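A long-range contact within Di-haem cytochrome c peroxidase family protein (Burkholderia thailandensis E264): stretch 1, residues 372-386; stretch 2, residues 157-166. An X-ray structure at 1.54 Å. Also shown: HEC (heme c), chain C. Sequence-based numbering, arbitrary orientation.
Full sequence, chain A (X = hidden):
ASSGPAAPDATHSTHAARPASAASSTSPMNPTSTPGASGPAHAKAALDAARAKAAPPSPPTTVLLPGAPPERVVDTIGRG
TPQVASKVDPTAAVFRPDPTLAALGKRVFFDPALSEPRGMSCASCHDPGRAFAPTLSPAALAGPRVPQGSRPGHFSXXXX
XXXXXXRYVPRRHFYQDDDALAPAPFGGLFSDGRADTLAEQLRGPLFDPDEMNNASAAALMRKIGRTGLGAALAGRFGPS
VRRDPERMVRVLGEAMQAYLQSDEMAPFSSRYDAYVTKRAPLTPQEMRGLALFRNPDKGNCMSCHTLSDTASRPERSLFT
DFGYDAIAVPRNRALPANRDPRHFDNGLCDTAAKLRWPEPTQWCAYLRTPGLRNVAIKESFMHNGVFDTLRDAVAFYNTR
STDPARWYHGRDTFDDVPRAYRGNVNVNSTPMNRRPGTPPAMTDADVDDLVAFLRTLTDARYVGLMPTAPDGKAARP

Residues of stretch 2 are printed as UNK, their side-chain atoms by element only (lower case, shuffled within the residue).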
# COMPACT_ATOMS: atom_id res chain seq x y z
N LEU A 372 -3.18 -3.10 -7.12
CA LEU A 372 -2.22 -3.84 -7.94
C LEU A 372 -1.71 -3.05 -9.14
O LEU A 372 -0.95 -3.61 -9.95
CB LEU A 372 -2.86 -5.17 -8.40
CG LEU A 372 -3.29 -6.08 -7.25
CD1 LEU A 372 -3.84 -7.40 -7.78
CD2 LEU A 372 -2.13 -6.34 -6.31
N ARG A 373 -2.11 -1.79 -9.31
CA ARG A 373 -1.54 -1.02 -10.41
C ARG A 373 -0.04 -0.87 -10.20
O ARG A 373 0.42 -0.60 -9.09
CB ARG A 373 -2.22 0.34 -10.53
CG ARG A 373 -3.66 0.20 -11.03
CD ARG A 373 -4.46 1.46 -10.93
NE ARG A 373 -5.72 1.39 -11.68
CZ ARG A 373 -5.84 1.63 -12.98
NH1 ARG A 373 -4.76 1.90 -13.70
NH2 ARG A 373 -7.03 1.55 -13.56
N ASN A 374 0.70 -1.06 -11.29
CA ASN A 374 2.17 -1.03 -11.34
C ASN A 374 2.82 -2.11 -10.50
O ASN A 374 4.03 -2.04 -10.24
CB ASN A 374 2.70 0.35 -10.97
CG ASN A 374 2.25 1.37 -11.95
OD1 ASN A 374 2.68 1.33 -13.12
ND2 ASN A 374 1.38 2.27 -11.53
N VAL A 375 2.09 -3.17 -10.15
CA VAL A 375 2.68 -4.23 -9.33
C VAL A 375 3.87 -4.88 -10.03
O VAL A 375 4.84 -5.28 -9.38
CB VAL A 375 1.60 -5.26 -8.92
CG1 VAL A 375 1.10 -6.05 -10.13
CG2 VAL A 375 2.12 -6.19 -7.79
N ALA A 376 3.84 -4.96 -11.37
CA ALA A 376 4.84 -5.75 -12.07
C ALA A 376 6.21 -5.09 -12.15
O ALA A 376 7.15 -5.71 -12.67
CB ALA A 376 4.33 -6.05 -13.48
N ILE A 377 6.38 -3.86 -11.65
CA ILE A 377 7.68 -3.19 -11.63
C ILE A 377 8.30 -3.17 -10.25
O ILE A 377 9.41 -2.64 -10.08
CB ILE A 377 7.61 -1.75 -12.20
CG1 ILE A 377 6.84 -0.80 -11.27
CG2 ILE A 377 7.01 -1.75 -13.59
CD1 ILE A 377 6.80 0.63 -11.74
N LYS A 378 7.63 -3.76 -9.25
CA LYS A 378 8.18 -3.77 -7.91
C LYS A 378 9.32 -4.78 -7.79
O LYS A 378 9.33 -5.81 -8.46
CB LYS A 378 7.10 -4.10 -6.88
CG LYS A 378 6.00 -3.07 -6.79
CD LYS A 378 4.77 -3.61 -6.11
CE LYS A 378 4.99 -3.98 -4.65
NZ LYS A 378 4.70 -2.84 -3.75
N GLU A 379 10.27 -4.47 -6.92
CA GLU A 379 11.40 -5.35 -6.67
C GLU A 379 11.13 -6.41 -5.61
O GLU A 379 11.83 -7.43 -5.58
CB GLU A 379 12.63 -4.53 -6.28
CG GLU A 379 13.14 -3.65 -7.42
CD GLU A 379 14.33 -2.81 -7.05
OE1 GLU A 379 14.49 -2.47 -5.87
OE2 GLU A 379 15.13 -2.48 -7.95
N SER A 380 10.12 -6.21 -4.77
CA SER A 380 9.69 -7.20 -3.80
C SER A 380 8.22 -6.95 -3.50
O SER A 380 7.69 -5.86 -3.77
CB SER A 380 10.54 -7.18 -2.52
OG SER A 380 10.37 -5.95 -1.84
N PHE A 381 7.58 -7.98 -2.94
CA PHE A 381 6.12 -8.04 -2.87
C PHE A 381 5.66 -8.43 -1.48
O PHE A 381 6.35 -9.14 -0.74
CB PHE A 381 5.55 -9.06 -3.91
CG PHE A 381 5.97 -8.74 -5.31
CD1 PHE A 381 5.21 -7.89 -6.10
CD2 PHE A 381 7.15 -9.23 -5.80
CE1 PHE A 381 5.64 -7.56 -7.38
CE2 PHE A 381 7.58 -8.90 -7.06
CZ PHE A 381 6.83 -8.06 -7.85
N MET A 382 4.44 -7.98 -1.18
CA MET A 382 3.77 -8.13 0.12
C MET A 382 4.37 -7.19 1.17
O MET A 382 5.45 -6.60 0.99
CB MET A 382 3.81 -9.58 0.60
CG MET A 382 3.23 -10.59 -0.36
SD MET A 382 1.48 -10.31 -0.66
CE MET A 382 1.06 -11.64 -1.80
N HIS A 383 3.66 -7.06 2.29
CA HIS A 383 3.99 -6.09 3.34
C HIS A 383 5.37 -6.29 3.91
O HIS A 383 5.94 -5.34 4.46
CB HIS A 383 2.95 -6.15 4.48
CG HIS A 383 3.12 -7.31 5.40
ND1 HIS A 383 2.76 -8.60 5.06
CD2 HIS A 383 3.62 -7.39 6.67
CE1 HIS A 383 3.05 -9.42 6.05
NE2 HIS A 383 3.57 -8.71 7.04
N ASN A 384 5.90 -7.51 3.83
CA ASN A 384 7.20 -7.85 4.39
C ASN A 384 8.26 -8.10 3.32
O ASN A 384 9.37 -8.52 3.66
CB ASN A 384 7.08 -9.07 5.29
CG ASN A 384 6.61 -10.30 4.54
OD1 ASN A 384 6.31 -10.24 3.36
ND2 ASN A 384 6.53 -11.43 5.24
N GLY A 385 7.94 -7.84 2.05
CA GLY A 385 8.93 -8.01 1.00
C GLY A 385 9.35 -9.44 0.75
O GLY A 385 10.40 -9.68 0.15
N VAL A 386 8.56 -10.42 1.20
CA VAL A 386 9.05 -11.80 1.25
C VAL A 386 9.28 -12.39 -0.14
O VAL A 386 10.19 -13.21 -0.31
CB VAL A 386 8.11 -12.70 2.08
CG1 VAL A 386 6.75 -12.95 1.42
CG2 VAL A 386 8.80 -14.04 2.37
N UNK A 157 10.30 -1.34 8.58
CA UNK A 157 9.72 -2.54 9.17
C UNK A 157 8.83 -3.29 8.18
O UNK A 157 8.54 -4.48 8.41
n UNK A 157 8.93 1.66 12.53
c UNK A 157 9.79 -1.70 11.58
n UNK A 157 6.70 1.61 12.04
c UNK A 157 8.98 -1.19 12.79
c UNK A 157 8.90 -2.18 10.41
c UNK A 157 7.82 0.97 12.34
n UNK A 157 7.82 -0.36 12.44
N UNK A 158 8.43 -2.63 7.09
CA UNK A 158 7.60 -3.19 6.05
C UNK A 158 8.14 -2.73 4.70
O UNK A 158 8.96 -1.82 4.62
c UNK A 158 6.13 -2.76 6.18
c UNK A 158 3.93 -2.95 7.47
n UNK A 158 3.30 -3.51 8.65
n UNK A 158 2.13 -1.58 9.15
c UNK A 158 2.48 -2.83 9.45
n UNK A 158 1.99 -3.43 10.53
c UNK A 158 5.44 -3.28 7.43
N UNK A 159 7.63 -3.35 3.65
CA UNK A 159 7.89 -2.89 2.29
C UNK A 159 7.10 -1.62 2.03
O UNK A 159 6.05 -1.37 2.65
c UNK A 159 7.49 -3.97 1.28
c UNK A 159 8.06 -3.73 -0.10
o UNK A 159 9.05 -3.02 -0.27
n UNK A 159 7.45 -4.38 -1.09
N UNK A 160 7.61 -0.79 1.12
CA UNK A 160 6.89 0.43 0.77
C UNK A 160 6.09 0.23 -0.51
O UNK A 160 6.59 -0.39 -1.47
c UNK A 160 7.85 1.59 0.56
N UNK A 161 4.88 0.78 -0.54
CA UNK A 161 4.06 0.71 -1.76
C UNK A 161 4.35 1.86 -2.72
O UNK A 161 4.94 2.88 -2.37
c UNK A 161 2.64 0.84 -1.20
c UNK A 161 4.15 1.42 0.56
c UNK A 161 2.82 1.83 -0.09
N UNK A 162 3.88 1.66 -3.94
CA UNK A 162 3.68 2.77 -4.85
C UNK A 162 2.72 3.80 -4.26
O UNK A 162 1.70 3.46 -3.66
o UNK A 162 2.61 3.26 -7.01
c UNK A 162 3.11 2.23 -6.17
N UNK A 163 3.04 5.08 -4.44
CA UNK A 163 2.12 6.15 -4.04
C UNK A 163 1.22 6.64 -5.16
O UNK A 163 0.35 7.46 -4.89
c UNK A 163 3.83 7.02 -2.31
c UNK A 163 3.12 6.27 -1.22
c UNK A 163 2.89 7.34 -3.47
c UNK A 163 4.46 8.30 -1.75
N UNK A 164 1.37 6.16 -6.39
CA UNK A 164 0.34 6.50 -7.36
C UNK A 164 -0.98 5.92 -6.89
O UNK A 164 -1.03 4.84 -6.29
c UNK A 164 1.94 6.61 -9.41
c UNK A 164 1.86 8.12 -9.52
c UNK A 164 0.70 5.98 -8.76
c UNK A 164 2.13 5.99 -10.77
N UNK A 165 -2.06 6.67 -7.13
CA UNK A 165 -3.44 6.30 -6.77
C UNK A 165 -3.70 6.36 -5.26
O UNK A 165 -4.79 5.98 -4.80
c UNK A 165 -3.51 4.87 -8.81
c UNK A 165 -2.37 4.24 -9.26
c UNK A 165 -2.84 4.90 -11.51
c UNK A 165 -2.03 4.23 -10.61
c UNK A 165 -3.83 4.92 -7.34
c UNK A 165 -3.97 5.54 -11.08
o UNK A 165 -2.54 4.94 -12.86
c UNK A 165 -4.30 5.53 -9.74
N UNK A 166 -2.72 6.81 -4.46
CA UNK A 166 -2.92 6.85 -3.02
C UNK A 166 -4.02 7.83 -2.63
O UNK A 166 -4.58 7.71 -1.54
c UNK A 166 -1.22 8.68 -2.46
c UNK A 166 -1.58 7.19 -2.32
c UNK A 166 -1.59 6.77 -0.82
FE HEC C . -4.06 -10.41 -3.16
CHA HEC C . -1.40 -8.73 -1.80
CHB HEC C . -2.39 -10.66 -6.15
CHC HEC C . -6.40 -12.63 -4.31
CHD HEC C . -5.93 -9.87 -0.35
NA HEC C . -2.27 -9.76 -3.86
C1A HEC C . -1.35 -9.04 -3.13
C2A HEC C . -0.18 -8.88 -3.96
C3A HEC C . -0.50 -9.32 -5.18
C4A HEC C . -1.82 -9.89 -5.14
CMA HEC C . 0.43 -9.45 -6.39
CAA HEC C . 1.09 -8.10 -3.56
CBA HEC C . 0.96 -6.63 -3.92
CGA HEC C . 2.10 -5.75 -3.46
O1A HEC C . 1.92 -4.50 -3.61
O2A HEC C . 3.02 -6.21 -2.73
NB HEC C . -4.37 -11.42 -4.88
C1B HEC C . -3.58 -11.33 -6.02
C2B HEC C . -4.15 -12.20 -7.04
C3B HEC C . -5.22 -12.81 -6.53
C4B HEC C . -5.40 -12.29 -5.18
CMB HEC C . -3.59 -12.32 -8.48
CAB HEC C . -6.10 -13.92 -7.16
CBB HEC C . -5.25 -15.16 -7.49
NC HEC C . -5.86 -11.06 -2.51
C1C HEC C . -6.63 -12.04 -3.11
C2C HEC C . -7.77 -12.27 -2.26
C3C HEC C . -7.70 -11.44 -1.21
C4C HEC C . -6.47 -10.68 -1.32
CMC HEC C . -8.89 -13.26 -2.65
CAC HEC C . -8.80 -11.14 -0.18
CBC HEC C . -9.08 -12.44 0.61
ND HEC C . -3.74 -9.42 -1.43
C1D HEC C . -4.66 -9.35 -0.39
C2D HEC C . -4.00 -8.79 0.76
C3D HEC C . -2.60 -8.53 0.36
C4D HEC C . -2.51 -8.89 -1.03
CMD HEC C . -4.59 -8.52 2.14
CAD HEC C . -1.48 -7.97 1.25
CBD HEC C . -0.86 -9.13 2.00
CGD HEC C . 0.47 -8.74 2.60
O1D HEC C . 0.99 -7.65 2.26
O2D HEC C . 1.07 -9.61 3.29
O HOH W 1 10.31 -3.38 -2.73
O HOH W 2 4.51 -4.38 -1.42
O HOH W 3 7.46 -1.91 -3.62
O HOH W 4 0.57 2.38 -8.71
O HOH W 5 2.54 -0.91 -4.46

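Position 157 carries three carbons in a row, a nitrogen, and a carbon bearing two more nitrogens, a guanidinium on an unbranched arm. Its end leads away from stretch 1, and the residue is Arg157. Position 158 has the same set of atoms. Its CB lies 3.1 Å from His383 O, and the nitrogen within its chain approaches His383 CD2 obliquely; this is Arg158, with Arg158 NE 4.4 Å from that ring carbon.

At position 159 the side chain is two carbons, the second carrying one oxygen and one nitrogen. The backbone N donates to His383 O at 2.7 Å, nearly straight, and CB packs 3.3 Å from Met382 O. A terminal amide this short identifies Asn159. Its ND2 makes a weak hydrogen bond to Ser380 O (3.1 Å), while a water donates to both Asn159 OD1 and Ser380 OG.

Position 160 has a single carbon, directed away from stretch 1, and is Ala160; its carbonyl receives a water that also accepts from Lys378 NZ. Three carbons at position 161 close a ring onto the backbone nitrogen, which defines Pro161. Its CA is 4.1 Å from Lys378 NZ.

One carbon and one oxygen at position 162 make Ser162. No direct contact forms, but a water donates to Ser162 OG and Arg373 O and accepts from Asn374 ND2. Position 163 has four carbons forked at the second, out of reach of stretch 1: Leu163. The same forked pattern recurs at position 164, now pointing toward stretch 1, and the residue is Leu164, whose CD1 lies 3.9 Å from Asn374 ND2.

Position 165 shows one carbon and a six-carbon ring bearing an oxygen, hence Tyr165. Arg373 CD sits over one ring face, 3.7 Å from its centroid, in a CH-pi contact, and Asn374 ND2 lies at the ring edge. Position 166, one carbon carrying two others, is Val166; it makes no contact, but its N closes the type II turn from Leu163.

The contact therefore has two direct anchors joined by a hydrated middle. At one end, Asn159 engages the backbone of stretch 1; at the other, Tyr165 packs against Arg373. Between them, Lys378 NZ is bridged by separate waters to Ala160 O and Ser162 N. The first anchor adjoins the heme: Met382 N and His383 N each donate to a propionate oxygen at 2.7 Å, HEC O2A and HEC O1D respectively, so the segment that receives Asn159 is also tied to the cofactor.

Stretch 2, residues 157-166: RRNAPSLLYV
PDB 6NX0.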